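Local structure of small nuclear ribonucleoprotein homolog (Pyrobaculum aerophilum, 1M5Q) at the interface of chains A and B and the interface of chains A and C. The protein assembles into a 14-mer of Sm-like subunits, each carrying an additional C-terminal region, and probably binds RNA. Coordinates in Å, arbitrary orientation; residue numbers count along the deposited sequence, not the author numbering. Chains: chain A/B/C, small nuclear ribonucleoprotein homolog.

Contact 1 and contact 2 lie about 32 Å apart, measured between the centres of their C-alpha atoms, and share chain A but no residue. At contact 1, the start of helix 2-7 and the loop after strand 22-30, both in the Sm part of the sequence, face the same two elements of chain B. At contact 2, the C-terminal part of chain A, chiefly the start of helix 113-125, receives a turn of chain C. At these two contacts one subunit meets different neighbours, one through its Sm part and the other through its C-terminal part, which suggests that the C-terminal augmentation helps tie the 14-mer together.

Contact 1: the interface of chains A and B. Residues chain A 1-2, 32, 34; chain B 2, 32.
A:Val2 and B:Val2 face each other at the apolar centre, their side chains crossing at about a right angle, with A:Val2 CG1 4.1 Å from B:Val2 CB. Outward from this pair, each valine turns its other methyl to an asparagine of the opposite chain. A:Val2 CG2 lies over a face of the B:Asn32 amide, 3.4 Å from CG. The reciprocal methyl, B:Val2 CG2, sits over a face of the A:Asn32 amide and is 3.6 Å from its CG. In both valines CG1 is anti to the backbone N (chi1 173° in A:Val2), which leaves CG2 beside that N and aimed at the asparagine. The patch is therefore nearly two-fold in pattern, but B:Asn32 loses much more surface to its partner than A:Asn32 does.

The polar rim is lopsided too. B:Asn32 OD1 accepts a hydrogen bond from the backbone N of A:Val2 at 3.3 Å, long but fairly straight at 154° at the hydrogen. The donor comes in 24° off the carbonyl plane. The same amide thus receives a methyl on its face and an N-H at its oxygen, which should restrict its rotation. Its other end, ND2, stands 3.1 Å from A:Phe1 N, the chain's terminal amine. This nitrogen-nitrogen pair is doubtful as a hydrogen bond: it needs an amine lone pair, and the structure alone does not show the amine's protonation. Behind the contact, A:Leu34 lies beside A:Val2 within its own chain, CD2 being 3.4 Å from A:Val2 CG2.

Val2 opens helix 2-7, the N-terminal helix of the Sm fold, while Asn32 belongs to the loop joining strands 22-30 and 36-38. In Sm proteins that loop contributes to RNA binding, so this subunit contact lies next to a probable functional surface.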
loop_
_atom_site.group_PDB
_atom_site.type_symbol
_atom_site.label_atom_id
_atom_site.label_comp_id
_atom_site.label_asym_id
_atom_site.label_seq_id
_atom_site.Cartn_x
_atom_site.Cartn_y
_atom_site.Cartn_z
ATOM N N PHE A 1 -0.002 -11.514 -17.492
ATOM C CA PHE A 1 0.175 -12.602 -18.492
ATOM C C PHE A 1 1.422 -13.367 -18.114
ATOM O O PHE A 1 2.219 -13.830 -18.945
ATOM C CB PHE A 1 0.279 -12.047 -19.937
ATOM C CG PHE A 1 0.857 -10.657 -20.037
ATOM C CD1 PHE A 1 2.189 -10.419 -19.756
ATOM C CD2 PHE A 1 0.054 -9.586 -20.446
ATOM C CE1 PHE A 1 2.754 -9.093 -19.883
ATOM C CE2 PHE A 1 0.580 -8.256 -20.586
ATOM C CZ PHE A 1 1.931 -8.012 -20.301
ATOM N N VAL A 2 1.586 -13.515 -16.808
ATOM C CA VAL A 2 2.709 -14.243 -16.306
ATOM C C VAL A 2 2.632 -15.705 -16.814
ATOM O O VAL A 2 3.662 -16.349 -17.169
ATOM C CB VAL A 2 2.694 -14.206 -14.757
ATOM C CG1 VAL A 2 3.807 -15.124 -14.200
ATOM C CG2 VAL A 2 2.895 -12.769 -14.273
ATOM N N ASN A 32 6.532 -13.051 -11.049
ATOM C CA ASN A 32 5.197 -12.517 -10.847
ATOM C C ASN A 32 5.038 -11.019 -11.110
ATOM O O ASN A 32 3.954 -10.583 -11.459
ATOM C CB ASN A 32 4.703 -12.812 -9.422
ATOM C CG ASN A 32 4.381 -14.290 -9.213
ATOM O OD1 ASN A 32 4.464 -15.070 -10.145
ATOM N ND2 ASN A 32 3.969 -14.655 -7.998
ATOM N N LEU A 34 6.558 -9.499 -13.382
ATOM C CA LEU A 34 6.896 -9.318 -14.802
ATOM C C LEU A 34 8.278 -8.644 -15.093
ATOM O O LEU A 34 8.437 -7.910 -16.058
ATOM C CB LEU A 34 5.721 -8.650 -15.571
ATOM C CG LEU A 34 4.463 -9.553 -15.619
ATOM C CD1 LEU A 34 3.284 -8.784 -16.191
ATOM C CD2 LEU A 34 4.711 -10.862 -16.454
ATOM N N VAL B 2 2.512 -17.930 -9.555
ATOM C CA VAL B 2 1.436 -17.939 -10.513
ATOM C C VAL B 2 1.675 -18.998 -11.615
ATOM O O VAL B 2 0.753 -19.692 -12.046
ATOM C CB VAL B 2 1.364 -16.561 -11.213
ATOM C CG1 VAL B 2 0.291 -16.561 -12.225
ATOM C CG2 VAL B 2 1.121 -15.451 -10.147
ATOM N N ASN B 32 -2.524 -13.038 -11.992
ATOM C CA ASN B 32 -1.196 -12.614 -11.516
ATOM C C ASN B 32 -1.185 -12.125 -10.089
ATOM O O ASN B 32 -0.128 -12.109 -9.467
ATOM C CB ASN B 32 -0.609 -11.473 -12.306
ATOM C CG ASN B 32 -0.365 -11.805 -13.743
ATOM O OD1 ASN B 32 -0.209 -12.977 -14.139
ATOM N ND2 ASN B 32 -0.312 -10.755 -14.547
#

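Contact 2: the interface of chains A and C. Residues chain A 82, 97-98, 100-101, 113-114; chain C 89, 91-92.
This is a heterologous subunit interface, in which unlike surfaces of two copies meet: the turn between strands 86-89 and 94-97 of chain C fits against the start of helix 113-125 of chain A. It joins the C-terminal regions of neighbouring subunits and so probably helps hold the 14-mer together.

A:Val114 is the hub. Its CG2 methyl lies over a face of the C:Glu91 carboxylate, 3.4 Å from CD. The same methyl meets C:Thr92 tip to tip, CG2 to CG2, at 3.6 Å. With CG1 anti to the backbone N (chi1 179°), A:Val114 points CG2 into the corner between these two residues. In C:Thr92 the hydroxyl OG1 stands between the backbone N and the carbonyl carbon (chi1 42°), and the methyl is left to reach both A:Val114 and the ring of A:Phe82, whose CD2 is 3.7 Å from it. A:Ile97 CG2 lies over the same face of that ring, offset toward its rim, next to the threonine methyl. At the other flank A:Pro113, the first residue of the helix, receives the CD1 methyl of C:Ile89 on its ring atoms CB and CG.

Polar contact here runs through water. One oxygen of the C:Glu91 carboxylate, OE1, is linked through a water to A:Val114 N, an amide in the first turn of the helix. The helix start would tend to favour the ionised carboxylate, and A:Lys100 NZ may add a weak long-range attraction from 6.2 Å away from OE2. The C:Glu91 side chain crosses that of A:Val101 at about a right angle, its OE2 coming to A:Val101 CG2.

A second water bridges the two chains: it is 2.7 Å from C:Glu91 OE2, 2.9 Å from the carbonyl oxygen of A:Ile97, and 2.7 Å from the backbone N of A:Lys100.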
loop_
_atom_site.group_PDB
_atom_site.type_symbol
_atom_site.label_atom_id
_atom_site.label_comp_id
_atom_site.label_asym_id
_atom_site.label_seq_id
_atom_site.Cartn_x
_atom_site.Cartn_y
_atom_site.Cartn_z
ATOM N N PHE A 82 -16.690 -29.003 -21.562
ATOM C CA PHE A 82 -16.923 -30.208 -20.778
ATOM C C PHE A 82 -16.794 -29.842 -19.326
ATOM O O PHE A 82 -15.928 -30.370 -18.627
ATOM C CB PHE A 82 -15.868 -31.278 -21.087
ATOM C CG PHE A 82 -15.763 -31.631 -22.535
ATOM C CD1 PHE A 82 -14.751 -31.077 -23.322
ATOM C CD2 PHE A 82 -16.661 -32.514 -23.118
ATOM C CE1 PHE A 82 -14.629 -31.399 -24.665
ATOM C CE2 PHE A 82 -16.557 -32.858 -24.500
ATOM C CZ PHE A 82 -15.532 -32.294 -25.264
ATOM N N ILE A 97 -10.009 -35.474 -20.550
ATOM C CA ILE A 97 -11.435 -35.125 -20.631
ATOM C C ILE A 97 -12.201 -36.384 -20.309
ATOM O O ILE A 97 -12.205 -37.326 -21.078
ATOM C CB ILE A 97 -11.836 -34.635 -22.058
ATOM C CG1 ILE A 97 -10.980 -33.414 -22.478
ATOM C CG2 ILE A 97 -13.347 -34.281 -22.066
ATOM C CD1 ILE A 97 -11.208 -32.964 -23.912
ATOM N N GLY A 98 -12.856 -36.390 -19.167
ATOM C CA GLY A 98 -13.561 -37.580 -18.729
ATOM C C GLY A 98 -12.443 -38.554 -18.481
ATOM O O GLY A 98 -11.280 -38.137 -18.365
ATOM N N LYS A 100 -11.604 -41.309 -20.484
ATOM C CA LYS A 100 -11.275 -42.118 -21.656
ATOM C C LYS A 100 -10.816 -41.265 -22.840
ATOM O O LYS A 100 -10.590 -41.806 -23.921
ATOM C CB LYS A 100 -12.486 -42.965 -22.071
ATOM C CG LYS A 100 -12.998 -43.875 -20.936
ATOM C CD LYS A 100 -14.281 -44.665 -21.295
ATOM C CE LYS A 100 -14.784 -45.417 -20.036
ATOM N NZ LYS A 100 -16.091 -46.189 -20.202
ATOM N N VAL A 101 -10.699 -39.947 -22.662
ATOM C CA VAL A 101 -10.234 -39.095 -23.745
ATOM C C VAL A 101 -9.016 -38.298 -23.241
ATOM O O VAL A 101 -8.998 -37.758 -22.128
ATOM C CB VAL A 101 -11.352 -38.201 -24.232
ATOM C CG1 VAL A 101 -10.824 -37.192 -25.252
ATOM C CG2 VAL A 101 -12.553 -39.129 -24.848
ATOM N N PRO A 113 -18.690 -39.845 -28.908
ATOM C CA PRO A 113 -19.161 -38.449 -28.908
ATOM C C PRO A 113 -18.151 -37.495 -28.237
ATOM O O PRO A 113 -17.793 -36.450 -28.810
ATOM C CB PRO A 113 -20.466 -38.494 -28.106
ATOM C CG PRO A 113 -20.877 -39.943 -28.121
ATOM C CD PRO A 113 -19.603 -40.735 -28.164
ATOM N N VAL A 114 -17.718 -37.842 -27.017
ATOM C CA VAL A 114 -16.757 -36.999 -26.303
ATOM C C VAL A 114 -15.506 -36.713 -27.158
ATOM O O VAL A 114 -15.076 -35.562 -27.295
ATOM C CB VAL A 114 -16.333 -37.634 -24.982
ATOM C CG1 VAL A 114 -15.317 -36.741 -24.305
ATOM C CG2 VAL A 114 -17.551 -37.847 -24.073
ATOM N N ILE C 89 -25.322 -38.705 -21.683
ATOM C CA ILE C 89 -24.010 -39.301 -21.838
ATOM C C ILE C 89 -23.216 -39.148 -20.556
ATOM O O ILE C 89 -22.613 -38.091 -20.289
ATOM C CB ILE C 89 -23.269 -38.655 -23.009
ATOM C CG1 ILE C 89 -24.041 -38.967 -24.287
ATOM C CG2 ILE C 89 -21.832 -39.186 -23.085
ATOM C CD1 ILE C 89 -23.347 -38.564 -25.470
ATOM N N GLU C 91 -20.429 -40.327 -19.653
ATOM C CA GLU C 91 -19.011 -40.082 -19.839
ATOM C C GLU C 91 -18.615 -38.631 -19.444
ATOM O O GLU C 91 -17.637 -38.436 -18.742
ATOM C CB GLU C 91 -18.631 -40.367 -21.307
ATOM C CG GLU C 91 -17.218 -40.875 -21.473
ATOM C CD GLU C 91 -16.744 -40.957 -22.920
ATOM O OE1 GLU C 91 -17.555 -41.288 -23.828
ATOM O OE2 GLU C 91 -15.536 -40.707 -23.136
ATOM N N THR C 92 -19.381 -37.626 -19.877
ATOM C CA THR C 92 -19.081 -36.205 -19.564
ATOM C C THR C 92 -20.235 -35.467 -18.893
ATOM O O THR C 92 -20.147 -34.252 -18.649
ATOM C CB THR C 92 -18.709 -35.428 -20.846
ATOM O OG1 THR C 92 -19.609 -35.826 -21.901
ATOM C CG2 THR C 92 -17.245 -35.697 -21.237
HETATM O O HOH W 1 -13.696 -39.795 -21.338
HETATM O O HOH W 2 -17.170 -40.502 -26.243
#